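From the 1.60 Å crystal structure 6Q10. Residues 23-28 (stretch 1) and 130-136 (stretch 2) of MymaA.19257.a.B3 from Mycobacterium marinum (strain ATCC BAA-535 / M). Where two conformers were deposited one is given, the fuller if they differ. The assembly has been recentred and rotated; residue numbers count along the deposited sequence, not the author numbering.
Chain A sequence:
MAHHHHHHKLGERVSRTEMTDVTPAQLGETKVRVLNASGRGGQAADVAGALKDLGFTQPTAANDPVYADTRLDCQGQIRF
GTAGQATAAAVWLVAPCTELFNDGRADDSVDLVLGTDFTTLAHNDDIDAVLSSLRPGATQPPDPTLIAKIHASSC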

# COMPACT_ATOMS: atom_id res chain seq x y z
N THR A 23 -8.32 10.22 2.45
CA THR A 23 -8.24 9.79 3.84
C THR A 23 -8.00 8.29 3.89
O THR A 23 -8.80 7.53 3.31
N PRO A 24 -6.92 7.81 4.53
CA PRO A 24 -6.67 6.37 4.55
C PRO A 24 -7.75 5.64 5.33
O PRO A 24 -8.33 6.16 6.30
N ALA A 25 -7.99 4.41 4.89
CA ALA A 25 -8.92 3.50 5.54
C ALA A 25 -8.46 3.09 6.93
O ALA A 25 -7.27 3.02 7.22
N GLN A 26 -9.42 2.76 7.79
CA GLN A 26 -9.10 1.98 8.99
C GLN A 26 -8.45 0.65 8.59
O GLN A 26 -8.95 -0.06 7.71
N LEU A 27 -7.35 0.30 9.26
CA LEU A 27 -6.58 -0.86 8.82
C LEU A 27 -7.40 -2.15 8.89
O LEU A 27 -7.20 -3.05 8.07
N GLY A 28 -8.30 -2.24 9.85
CA GLY A 28 -9.15 -3.40 10.02
C GLY A 28 -10.33 -3.46 9.08
O GLY A 28 -11.20 -4.33 9.23
N VAL A 130 0.16 8.40 12.21
CA VAL A 130 -1.00 8.26 11.34
C VAL A 130 -1.63 6.87 11.52
O VAL A 130 -2.86 6.75 11.62
N LEU A 131 -0.82 5.81 11.53
CA LEU A 131 -1.39 4.46 11.66
C LEU A 131 -2.20 4.32 12.95
O LEU A 131 -3.23 3.65 12.96
N SER A 132 -1.77 4.96 14.04
CA SER A 132 -2.53 4.88 15.29
C SER A 132 -3.96 5.43 15.13
O SER A 132 -4.88 4.95 15.81
N SER A 133 -4.17 6.41 14.25
CA SER A 133 -5.50 6.95 13.98
C SER A 133 -6.35 6.04 13.11
O SER A 133 -7.53 6.35 12.89
N LEU A 134 -5.77 4.96 12.59
CA LEU A 134 -6.45 4.01 11.72
C LEU A 134 -6.70 2.69 12.44
O LEU A 134 -7.01 1.68 11.80
N ARG A 135 -6.60 2.69 13.77
CA ARG A 135 -6.82 1.50 14.55
C ARG A 135 -7.98 1.79 15.50
O ARG A 135 -8.36 2.95 15.65
N PRO A 136 -8.58 0.77 16.12
CA PRO A 136 -9.62 1.02 17.13
C PRO A 136 -9.08 1.83 18.31
O PRO A 136 -7.90 1.76 18.67

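Leu134 is the centre of this contact. It has 115 Å² covered by the first stretch, more than any other residue here, and it is buried in the structure as a whole. The residue sits in the type I beta turn that runs from Ser132 to Arg135. Its CA-to-CB bond points sideways relative to the first stretch. The rotamer is m at chi1 (-52°) and t at chi2 (179°), which extends the side chain alongside Pro24, Ala25, Gln26 and Leu27.

Pro24 is buried and its CA-to-CB bond points toward the second stretch. Its ring pucker is C-gamma exo. Pro24 CB lies 3.7 Å from Leu134 CD1, an apolar contact. The backbone of the first stretch takes part as well: Pro24 O is 3.6 Å from Leu134 CD2, and Ala25 O is 3.6 Å from Leu134 CD1. Ala25 therefore meets the leucine through its carbonyl, while its CA-to-CB bond points away.

Leu27 is the second main residue, with 88 Å² covered. Its CA-to-CB bond points sideways, but the end of the side chain comes nearer to the second stretch. Chi1 is m (-53°) and chi2 is t (-177°). Leu27 CG packs 3.8 Å from Leu134 CB. Farther out, Leu27 CD1 reaches Leu131 CD2 at 4.1 Å. Leu131 is also m, t, and the end of its side chain likewise comes nearer to the other stretch. Leu27 CD1 also lies 4.1 Å from Arg135 NE, at an oblique position to the guanidinium. The Arg135 CA-to-CB bond points away from the first stretch, and its NE and NH2 are hydrogen-bonded elsewhere in the structure.

One direct hydrogen bond joins the stretches, and it is between backbones. Leu27 N donates to Leu134 O at 2.9 Å, with an N-H...O angle of 163°, so the bond is nearly straight. The bond runs between the backbones of the same two leucines whose side chains touch. The same carbonyl receives a CA-H...O contact from Gln26, with Gln26 CA 3.5 Å from Leu134 O. It also accepts from water 1, with the water oxygen 3.1 Å from Leu134 O. This water in turn accepts from Gly28 N, with Gly28 N 2.8 Å from the water oxygen. The water thus bridges the stretches next to the direct bond.

Gln26 is partly exposed and has 55 Å² covered. Its CA-to-CB bond is sideways, and chi1 (-59°) and chi2 (-63°) are both m. The end of the side chain comes nearer, and the amide lies close to the turn. Gln26 NE2 lies 3.3 Å from Leu134 C, and Gln26 OE1 lies 3.9 Å from Leu134 CD2. The amide makes no hydrogen bond across the contact. Gln26 NE2 is 3.4 Å from Leu134 O, but the angle is poor. Gln26 OE1 is 3.4 Å from Ser133 O, and both are acceptors. The amide of Gln26 therefore touches the turn without hydrogen-bonding to it.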

# COMPACT_ATOMS: atom_id res chain seq x y z
CB THR A 23 -9.51 10.13 4.59
OG1 THR A 23 -9.71 11.55 4.55
CG2 THR A 23 -9.40 9.68 6.02
CB PRO A 24 -5.30 6.24 5.23
CG PRO A 24 -4.74 7.63 5.32
CD PRO A 24 -5.84 8.61 5.13
CB ALA A 25 -9.06 2.22 4.70
CB GLN A 26 -10.36 1.72 9.82
CG GLN A 26 -11.06 2.99 10.28
CD GLN A 26 -10.22 3.86 11.22
OE1 GLN A 26 -9.89 5.00 10.90
NE2 GLN A 26 -9.91 3.34 12.39
CB LEU A 27 -5.32 -0.99 9.68
CG LEU A 27 -4.47 0.28 9.77
CD1 LEU A 27 -3.22 -0.02 10.58
CD2 LEU A 27 -4.14 0.81 8.38
CB VAL A 130 -0.61 8.52 9.88
CG1 VAL A 130 -1.82 8.30 8.93
CG2 VAL A 130 -0.08 9.95 9.70
CB LEU A 131 -0.30 3.38 11.62
CG LEU A 131 0.46 3.24 10.31
CD1 LEU A 131 1.60 2.25 10.49
CD2 LEU A 131 -0.49 2.76 9.21
CB SER A 132 -1.78 5.61 16.41
OG SER A 132 -1.86 7.02 16.28
CB SER A 133 -5.41 8.31 13.29
OG SER A 133 -4.62 9.18 14.04
CB LEU A 134 -5.62 3.80 10.45
CG LEU A 134 -5.22 5.10 9.74
CD1 LEU A 134 -4.37 4.76 8.50
CD2 LEU A 134 -6.46 5.88 9.33
CB ARG A 135 -5.57 1.12 15.34
CG ARG A 135 -4.38 0.76 14.49
CD ARG A 135 -3.28 0.15 15.34
NE ARG A 135 -2.13 -0.16 14.50
CZ ARG A 135 -1.01 0.55 14.46
NH1 ARG A 135 -0.85 1.60 15.25
NH2 ARG A 135 -0.04 0.19 13.62
CB PRO A 136 -10.03 -0.39 17.56
CG PRO A 136 -9.75 -1.23 16.34
CD PRO A 136 -8.49 -0.66 15.77
O HOH W 1 -8.78 -0.85 12.25